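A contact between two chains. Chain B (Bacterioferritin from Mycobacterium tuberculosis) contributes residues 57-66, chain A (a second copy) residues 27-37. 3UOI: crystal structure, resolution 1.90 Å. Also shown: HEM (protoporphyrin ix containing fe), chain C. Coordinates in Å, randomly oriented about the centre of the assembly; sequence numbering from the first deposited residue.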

ATOM      1  N   ALA B  57     -45.064   2.987  -5.697  1.00 21.03           N
ATOM      2  CA  ALA B  57     -45.834   4.144  -5.644  1.00 21.93           C
ATOM      3  C   ALA B  57     -45.119   5.212  -6.395  1.00 20.40           C
ATOM      4  O   ALA B  57     -45.750   5.838  -7.184  1.00 21.63           O
ATOM      5  CB  ALA B  57     -46.067   4.533  -4.241  1.00 20.86           C
ATOM      6  N   GLU B  58     -43.814   5.359  -6.186  1.00 20.65           N
ATOM      7  CA  GLU B  58     -43.061   6.423  -6.853  1.00 21.34           C
ATOM      8  C   GLU B  58     -43.057   6.284  -8.354  1.00 21.05           C
ATOM      9  O   GLU B  58     -43.355   7.206  -9.071  1.00 20.19           O
ATOM     10  CB  GLU B  58     -41.643   6.575  -6.338  1.00 20.54           C
ATOM     11  CG  GLU B  58     -40.886   7.590  -7.134  1.00 24.35           C
ATOM     12  CD  GLU B  58     -39.566   8.070  -6.532  1.00 24.33           C
ATOM     13  OE1 GLU B  58     -39.010   7.417  -5.673  1.00 19.55           O
ATOM     14  OE2 GLU B  58     -39.126   9.136  -6.940  1.00 26.06           O
ATOM     15  N   GLU B  59     -42.820   5.080  -8.799  1.00 21.35           N
ATOM     16  CA  GLU B  59     -42.782   4.890 -10.220  1.00 23.66           C
ATOM     17  C   GLU B  59     -44.115   5.260 -10.870  1.00 23.84           C
ATOM     18  O   GLU B  59     -44.147   6.007 -11.798  1.00 23.64           O
ATOM     19  CB  GLU B  59     -42.431   3.432 -10.530  1.00 24.89           C
ATOM     20  CG  GLU B  59     -41.010   3.067 -10.287  1.00 29.69           C
ATOM     21  CD  GLU B  59     -40.703   1.582 -10.525  1.00 38.75           C
ATOM     22  OE1 GLU B  59     -40.914   1.068 -11.615  1.00 37.98           O
ATOM     23  OE2 GLU B  59     -40.254   0.944  -9.584  1.00 45.52           O
ATOM     24  N   ILE B  60     -45.215   4.790 -10.309  1.00 22.46           N
ATOM     25  CA  ILE B  60     -46.541   5.057 -10.870  1.00 21.93           C
ATOM     26  C   ILE B  60     -46.838   6.544 -10.909  1.00 22.58           C
ATOM     27  O   ILE B  60     -47.476   7.022 -11.807  1.00 21.85           O
ATOM     28  CB  ILE B  60     -47.679   4.281 -10.210  1.00 21.60           C
ATOM     29  CG1 ILE B  60     -47.400   2.798 -10.186  1.00 20.22           C
ATOM     30  CG2 ILE B  60     -48.929   4.498 -10.940  1.00 22.62           C
ATOM     31  CD1 ILE B  60     -48.425   2.055  -9.547  1.00 18.93           C
ATOM     32  N   THR B  61     -46.335   7.234  -9.908  1.00 20.37           N
ATOM     33  CA  THR B  61     -46.435   8.662  -9.827  1.00 22.23           C
ATOM     34  C   THR B  61     -45.717   9.382 -10.988  1.00 21.99           C
ATOM     35  O   THR B  61     -46.265  10.299 -11.538  1.00 22.12           O
ATOM     36  CB  THR B  61     -45.948   9.179  -8.462  1.00 21.70           C
ATOM     37  OG1 THR B  61     -46.655   8.524  -7.435  1.00 21.04           O
ATOM     38  CG2 THR B  61     -46.141  10.651  -8.357  1.00 21.65           C
ATOM     39  N   ASP B  62     -44.523   8.923 -11.349  1.00 22.41           N
ATOM     40  CA  ASP B  62     -43.793   9.497 -12.458  1.00 23.77           C
ATOM     41  C   ASP B  62     -44.613   9.297 -13.705  1.00 24.49           C
ATOM     42  O   ASP B  62     -44.815  10.200 -14.446  1.00 25.90           O
ATOM     43  CB  ASP B  62     -42.411   8.892 -12.669  1.00 22.05           C
ATOM     44  CG  ASP B  62     -41.439   9.179 -11.540  1.00 28.95           C
ATOM     45  OD1 ASP B  62     -41.291  10.322 -11.145  1.00 32.29           O
ATOM     46  OD2 ASP B  62     -40.788   8.254 -11.109  1.00 31.40           O
ATOM     47  N   ARG B  63     -45.142   8.125 -13.886  1.00 22.56           N
ATOM     48  CA  ARG B  63     -45.885   7.888 -15.068  1.00 23.52           C
ATOM     49  C   ARG B  63     -47.110   8.780 -15.222  1.00 24.57           C
ATOM     50  O   ARG B  63     -47.346   9.354 -16.237  1.00 23.39           O
ATOM     51  CB  ARG B  63     -46.257   6.438 -15.112  1.00 22.13           C
ATOM     52  CG  ARG B  63     -46.801   5.985 -16.342  1.00 23.70           C
ATOM     53  CD  ARG B  63     -45.816   6.005 -17.469  1.00 24.04           C
ATOM     54  NE  ARG B  63     -46.560   5.905 -18.683  1.00 31.37           N
ATOM     55  CZ  ARG B  63     -46.177   6.273 -19.876  1.00 27.05           C
ATOM     56  NH1 ARG B  63     -45.001   6.758 -20.110  1.00 27.11           N
ATOM     57  NH2 ARG B  63     -47.002   6.107 -20.845  1.00 34.96           N
ATOM     58  N   ILE B  64     -47.860   8.924 -14.167  1.00 23.20           N
ATOM     59  CA  ILE B  64     -48.982   9.789 -14.250  1.00 22.43           C
ATOM     60  C   ILE B  64     -48.518  11.197 -14.567  1.00 20.89           C
ATOM     61  O   ILE B  64     -49.048  11.810 -15.368  1.00 20.20           O
ATOM     62  CB  ILE B  64     -49.761   9.774 -12.985  1.00 21.23           C
ATOM     63  CG1 ILE B  64     -50.296   8.391 -12.732  1.00 18.83           C
ATOM     64  CG2 ILE B  64     -50.841  10.734 -13.068  1.00 24.79           C
ATOM     65  CD1 ILE B  64     -50.845   8.263 -11.498  1.00 19.82           C
ATOM     66  N   LEU B  65     -47.482  11.661 -13.937  1.00 22.53           N
ATOM     67  CA  LEU B  65     -46.978  12.988 -14.216  1.00 22.59           C
ATOM     68  C   LEU B  65     -46.478  13.171 -15.663  1.00 23.92           C
ATOM     69  O   LEU B  65     -46.736  14.164 -16.299  1.00 20.75           O
ATOM     70  CB  LEU B  65     -45.947  13.361 -13.195  1.00 21.90           C
ATOM     71  CG  LEU B  65     -46.583  13.760 -11.853  1.00 23.26           C
ATOM     72  CD1 LEU B  65     -45.592  14.213 -10.835  1.00 22.66           C
ATOM     73  CD2 LEU B  65     -47.612  14.807 -12.102  1.00 26.13           C
ATOM     74  N   LEU B  66     -45.810  12.154 -16.150  1.00 23.23           N
ATOM     75  CA  LEU B  66     -45.344  12.158 -17.493  1.00 24.44           C
ATOM     76  C   LEU B  66     -46.548  12.326 -18.447  1.00 24.52           C
ATOM     77  O   LEU B  66     -46.462  13.011 -19.393  1.00 23.76           O
ATOM     78  CB  LEU B  66     -44.540  10.889 -17.775  1.00 24.48           C
ATOM     79  CG  LEU B  66     -44.058  10.675 -19.209  1.00 27.43           C
ATOM     80  CD1 LEU B  66     -42.786   9.947 -19.270  1.00 30.62           C
ATOM     81  CD2 LEU B  66     -45.101   9.973 -19.989  1.00 31.54           C
TER
HETATM   82  CHA HEM C 200     -38.026   5.699   2.522  1.00 24.73           C
HETATM   83  CHB HEM C 200     -41.419   6.835  -0.694  1.00 20.97           C
HETATM   84  CHC HEM C 200     -44.746   6.447   2.782  1.00 24.98           C
HETATM   85  CHD HEM C 200     -41.400   5.073   5.990  1.00 19.24           C
HETATM   86  C1A HEM C 200     -38.642   5.872   1.301  1.00 26.84           C
HETATM   87  C2A HEM C 200     -38.098   5.678  -0.023  1.00 32.17           C
HETATM   88  C3A HEM C 200     -39.067   6.021  -0.897  1.00 28.56           C
HETATM   89  C4A HEM C 200     -40.216   6.426  -0.171  1.00 24.97           C
HETATM   90  CMA HEM C 200     -39.035   5.981  -2.432  1.00 33.30           C
HETATM   91  CAA HEM C 200     -36.648   5.169  -0.268  1.00 33.31           C
HETATM   92  CBA HEM C 200     -36.550   3.758   0.333  1.00 34.49           C
HETATM   93  CGA HEM C 200     -35.863   2.707  -0.530  1.00 42.03           C
HETATM   94  O1A HEM C 200     -36.106   1.454  -0.370  1.00 41.57           O
HETATM   95  O2A HEM C 200     -35.037   3.115  -1.392  1.00 38.76           O
HETATM   96  C1B HEM C 200     -42.626   6.889  -0.019  1.00 28.12           C
HETATM   97  C2B HEM C 200     -43.888   7.392  -0.552  1.00 30.09           C
HETATM   98  C3B HEM C 200     -44.814   7.269   0.391  1.00 30.95           C
HETATM   99  C4B HEM C 200     -44.153   6.705   1.567  1.00 27.10           C
HETATM  100  CMB HEM C 200     -44.161   7.932  -1.981  1.00 30.88           C
HETATM  101  CAB HEM C 200     -46.295   7.696   0.169  1.00 30.02           C
HETATM  102  CBB HEM C 200     -47.119   7.863   1.196  1.00 33.20           C
HETATM  103  C1C HEM C 200     -44.173   6.037   3.979  1.00 24.63           C
HETATM  104  C2C HEM C 200     -44.855   5.919   5.265  1.00 23.16           C
HETATM  105  C3C HEM C 200     -43.911   5.507   6.138  1.00 24.35           C
HETATM  106  C4C HEM C 200     -42.619   5.432   5.464  1.00 21.12           C
HETATM  107  CMC HEM C 200     -46.366   6.187   5.525  1.00 18.49           C
HETATM  108  CAC HEM C 200     -44.090   5.199   7.624  1.00 21.43           C
HETATM  109  CBC HEM C 200     -42.964   5.242   8.344  1.00 26.13           C
HETATM  110  C1D HEM C 200     -40.183   5.201   5.365  1.00 23.19           C
HETATM  111  C2D HEM C 200     -38.917   5.087   6.035  1.00 30.10           C
HETATM  112  C3D HEM C 200     -37.901   5.287   4.926  1.00 29.46           C
HETATM  113  C4D HEM C 200     -38.641   5.487   3.745  1.00 27.94           C
HETATM  114  CMD HEM C 200     -38.648   4.751   7.540  1.00 22.00           C
HETATM  115  CAD HEM C 200     -36.389   5.244   5.002  1.00 30.60           C
HETATM  116  CBD HEM C 200     -35.970   6.590   5.571  1.00 35.20           C
HETATM  117  CGD HEM C 200     -34.471   6.615   5.492  1.00 37.20           C
HETATM  118  O1D HEM C 200     -33.896   6.063   4.501  1.00 45.03           O
HETATM  119  O2D HEM C 200     -33.866   7.173   6.425  1.00 38.94           O
HETATM  120  NA  HEM C 200     -39.911   6.347   1.146  1.00 24.51           N
HETATM  121  NB  HEM C 200     -42.803   6.498   1.288  1.00 24.64           N
HETATM  122  NC  HEM C 200     -42.842   5.733   4.179  1.00 25.04           N
HETATM  123  ND  HEM C 200     -40.029   5.505   4.024  1.00 20.52           N
HETATM  124 FE   HEM C 200     -41.360   6.021   2.744  1.00 23.13          FE
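Chain A 27-37: YFLHSKMQDNW

How does chain A lie on chain B? Residues 27-36 of chain A are helical, and they run in the same general sense as the helix 57-66 of chain B, the two axes crossing at -45° with a closest approach of 10.5 Å. The nearest CA pairs are D62(B) CA to K32(A) CA at 7.4 Å and L65(B) CA to N36(A) CA at 7.0 Å, so the contact advances about one turn along both helices together.

What satisfies the lysine at the centre? K32(A) folds with chi1 to chi3 all m and chi4 t, and its side chain sits as a knob among E58(B), T61(B), D62(B) and L65(B). K32(A) NZ donates to E58(B) OE2 at 3.0 Å and, more weakly in geometry, to D62(B) OD1 at 2.8 Å; both are salt bridges, so one buried ammonium answers two carboxylates a turn apart. E58(B) OE1 and OE2 also have hydrogen-bond partners elsewhere in the structure.

Which polar groups turn back into their own helix? T61(B) OG1 donates to A57(B) O at 2.8 Å, while its methyl CG2 packs 4.1 Å from L29(A) CD1. In chain A, S31(A) OG likewise donates to F28(A) O at 3.0 Å, an oxygen that also accepts from K32(A) N at 3.0 Å.

What closes the two ends? At one, the F28(A) ring has the haem methyl CMB over one face, 3.4 Å from F28(A) CE2, and E58(B) CD at its edge, 3.8 Å from F28(A) CZ. At the other, L65(B) CD1 lies 3.8 Å from K32(A) O and 4.5 Å from M33(A) CG. Beyond it, water 1 lies 2.8 Å from L65(B) O, within hydrogen-bonding reach, and accepts a weak hydrogen bond from N36(A) ND2 at 3.1 Å.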

ATOM      1  N   TYR A  27     -45.742  16.472   0.955  1.00 17.58           N
ATOM      2  CA  TYR A  27     -44.380  16.816   0.669  1.00 19.00           C
ATOM      3  C   TYR A  27     -43.823  16.004  -0.482  1.00 19.87           C
ATOM      4  O   TYR A  27     -43.160  16.507  -1.326  1.00 17.33           O
ATOM      5  CB  TYR A  27     -43.461  16.729   1.910  1.00 19.83           C
ATOM      6  CG  TYR A  27     -43.757  17.683   3.084  1.00 20.50           C
ATOM      7  CD1 TYR A  27     -44.627  18.725   2.967  1.00 21.55           C
ATOM      8  CD2 TYR A  27     -43.166  17.520   4.298  1.00 22.36           C
ATOM      9  CE1 TYR A  27     -44.916  19.561   4.033  1.00 26.08           C
ATOM     10  CE2 TYR A  27     -43.451  18.375   5.372  1.00 23.34           C
ATOM     11  CZ  TYR A  27     -44.341  19.389   5.236  1.00 24.52           C
ATOM     12  OH  TYR A  27     -44.652  20.255   6.288  1.00 27.99           O
ATOM     13  N   PHE A  28     -44.133  14.736  -0.487  1.00 16.98           N
ATOM     14  CA  PHE A  28     -43.590  13.899  -1.544  1.00 19.00           C
ATOM     15  C   PHE A  28     -44.092  14.283  -2.903  1.00 17.21           C
ATOM     16  O   PHE A  28     -43.312  14.543  -3.752  1.00 16.83           O
ATOM     17  CB  PHE A  28     -43.902  12.421  -1.333  1.00 19.31           C
ATOM     18  CG  PHE A  28     -43.072  11.488  -2.194  1.00 20.77           C
ATOM     19  CD1 PHE A  28     -41.799  11.093  -1.804  1.00 21.12           C
ATOM     20  CD2 PHE A  28     -43.552  11.000  -3.380  1.00 22.44           C
ATOM     21  CE1 PHE A  28     -41.048  10.227  -2.580  1.00 22.89           C
ATOM     22  CE2 PHE A  28     -42.776  10.133  -4.152  1.00 23.20           C
ATOM     23  CZ  PHE A  28     -41.541   9.758  -3.739  1.00 19.29           C
ATOM     24  N   LEU A  29     -45.411  14.371  -3.042  1.00 16.93           N
ATOM     25  CA  LEU A  29     -46.037  14.676  -4.313  1.00 19.10           C
ATOM     26  C   LEU A  29     -45.581  16.028  -4.790  1.00 20.37           C
ATOM     27  O   LEU A  29     -45.333  16.194  -5.908  1.00 22.66           O
ATOM     28  CB  LEU A  29     -47.531  14.590  -4.269  1.00 17.64           C
ATOM     29  CG  LEU A  29     -48.217  14.876  -5.579  1.00 18.23           C
ATOM     30  CD1 LEU A  29     -48.130  13.773  -6.528  1.00 19.47           C
ATOM     31  CD2 LEU A  29     -49.607  15.181  -5.318  1.00 24.66           C
ATOM     32  N   HIS A  30     -45.410  16.956  -3.880  1.00 22.38           N
ATOM     33  CA  HIS A  30     -44.869  18.253  -4.214  1.00 21.57           C
ATOM     34  C   HIS A  30     -43.448  18.152  -4.794  1.00 21.53           C
ATOM     35  O   HIS A  30     -43.142  18.816  -5.744  1.00 18.46           O
ATOM     36  CB  HIS A  30     -44.878  19.196  -3.019  1.00 22.22           C
ATOM     37  CG  HIS A  30     -46.161  19.930  -2.839  1.00 18.90           C
ATOM     38  ND1 HIS A  30     -46.352  20.850  -1.846  1.00 21.38           N
ATOM     39  CD2 HIS A  30     -47.317  19.868  -3.516  1.00 11.40           C
ATOM     40  CE1 HIS A  30     -47.576  21.315  -1.913  1.00 18.37           C
ATOM     41  NE2 HIS A  30     -48.181  20.730  -2.918  1.00 22.83           N
ATOM     42  N   SER A  31     -42.625  17.294  -4.209  1.00 19.35           N
ATOM     43  CA  SER A  31     -41.287  17.057  -4.717  1.00 19.45           C
ATOM     44  C   SER A  31     -41.253  16.438  -6.128  1.00 20.82           C
ATOM     45  O   SER A  31     -40.468  16.830  -6.944  1.00 22.67           O
ATOM     46  CB  SER A  31     -40.418  16.310  -3.723  1.00 14.67           C
ATOM     47  OG  SER A  31     -40.400  14.980  -3.950  1.00 16.43           O
ATOM     48  N   LYS A  32     -42.118  15.481  -6.389  1.00 20.41           N
ATOM     49  CA  LYS A  32     -42.257  14.926  -7.713  1.00 20.23           C
ATOM     50  C   LYS A  32     -42.764  15.955  -8.720  1.00 20.34           C
ATOM     51  O   LYS A  32     -42.347  15.954  -9.837  1.00 21.19           O
ATOM     52  CB  LYS A  32     -43.196  13.752  -7.719  1.00 20.29           C
ATOM     53  CG  LYS A  32     -42.833  12.655  -6.840  1.00 18.64           C
ATOM     54  CD  LYS A  32     -41.503  12.069  -7.096  1.00 28.04           C
ATOM     55  CE  LYS A  32     -41.384  11.353  -8.391  1.00 24.09           C
ATOM     56  NZ  LYS A  32     -40.051  11.227  -8.809  1.00 17.42           N
ATOM     57  N   MET A  33     -43.717  16.773  -8.302  1.00 18.03           N
ATOM     58  CA  MET A  33     -44.268  17.808  -9.128  1.00 19.28           C
ATOM     59  C   MET A  33     -43.198  18.823  -9.409  1.00 19.91           C
ATOM     60  O   MET A  33     -43.151  19.334 -10.472  1.00 23.20           O
ATOM     61  CB  MET A  33     -45.463  18.501  -8.491  1.00 20.06           C
ATOM     62  CG  MET A  33     -46.775  17.742  -8.369  1.00 18.98           C
ATOM     63  SD  MET A  33     -48.099  18.721  -7.619  1.00 20.93           S
ATOM     64  CE  MET A  33     -48.554  19.913  -8.811  1.00 21.87           C
ATOM     65  N   GLN A  34     -42.369  19.132  -8.424  1.00 20.80           N
ATOM     66  CA  GLN A  34     -41.265  20.065  -8.618  1.00 21.20           C
ATOM     67  C   GLN A  34     -40.232  19.504  -9.598  1.00 21.29           C
ATOM     68  O   GLN A  34     -39.780  20.154 -10.471  1.00 20.03           O
ATOM     69  CB  GLN A  34     -40.647  20.508  -7.305  1.00 20.61           C
ATOM     70  CG  GLN A  34     -41.550  21.258  -6.418  1.00 23.15           C
ATOM     71  CD  GLN A  34     -41.091  21.409  -4.981  1.00 28.48           C
ATOM     72  OE1 GLN A  34     -40.057  20.951  -4.596  1.00 33.30           O
ATOM     73  NE2 GLN A  34     -41.873  22.084  -4.203  1.00 29.25           N
ATOM     74  N   ASP A  35     -39.934  18.239  -9.448  1.00 22.20           N
ATOM     75  CA  ASP A  35     -39.053  17.571 -10.361  1.00 25.29           C
ATOM     76  C   ASP A  35     -39.586  17.543 -11.783  1.00 24.82           C
ATOM     77  O   ASP A  35     -38.849  17.761 -12.676  1.00 25.89           O
ATOM     78  CB  ASP A  35     -38.762  16.169  -9.899  1.00 27.55           C
ATOM     79  CG  ASP A  35     -37.352  15.791 -10.102  1.00 32.32           C
ATOM     80  OD1 ASP A  35     -36.661  16.496 -10.814  1.00 35.17           O
ATOM     81  OD2 ASP A  35     -36.952  14.763  -9.581  1.00 36.05           O
ATOM     82  N   ASN A  36     -40.869  17.274 -11.950  1.00 24.49           N
ATOM     83  CA  ASN A  36     -41.560  17.258 -13.232  1.00 26.14           C
ATOM     84  C   ASN A  36     -41.624  18.598 -13.931  1.00 27.16           C
ATOM     85  O   ASN A  36     -41.551  18.645 -15.124  1.00 29.90           O
ATOM     86  CB  ASN A  36     -42.924  16.600 -13.173  1.00 24.59           C
ATOM     87  CG  ASN A  36     -43.678  16.658 -14.508  1.00 29.96           C
ATOM     88  OD1 ASN A  36     -43.169  16.357 -15.543  1.00 27.99           O
ATOM     89  ND2 ASN A  36     -44.900  17.056 -14.441  1.00 33.05           N
ATOM     90  N   TRP A  37     -41.755  19.665 -13.168  1.00 25.78           N
ATOM     91  CA  TRP A  37     -41.749  21.016 -13.682  1.00 25.29           C
ATOM     92  C   TRP A  37     -40.315  21.408 -14.142  1.00 24.86           C
ATOM     93  O   TRP A  37     -40.117  22.405 -14.776  1.00 23.24           O
ATOM     94  CB  TRP A  37     -42.289  22.019 -12.636  1.00 23.95           C
ATOM     95  CG  TRP A  37     -43.730  21.967 -12.408  1.00 25.78           C
ATOM     96  CD1 TRP A  37     -44.642  21.490 -13.244  1.00 18.72           C
ATOM     97  CD2 TRP A  37     -44.448  22.447 -11.270  1.00 26.17           C
ATOM     98  NE1 TRP A  37     -45.869  21.622 -12.744  1.00 22.68           N
ATOM     99  CE2 TRP A  37     -45.795  22.199 -11.515  1.00 25.39           C
ATOM    100  CE3 TRP A  37     -44.091  23.050 -10.073  1.00 26.10           C
ATOM    101  CZ2 TRP A  37     -46.791  22.538 -10.608  1.00 26.29           C
ATOM    102  CZ3 TRP A  37     -45.084  23.379  -9.173  1.00 24.22           C
ATOM    103  CH2 TRP A  37     -46.416  23.116  -9.448  1.00 23.69           C
TER
HETATM  104  O   HOH W   1     -47.668  16.753 -15.688  1.00 24.38           O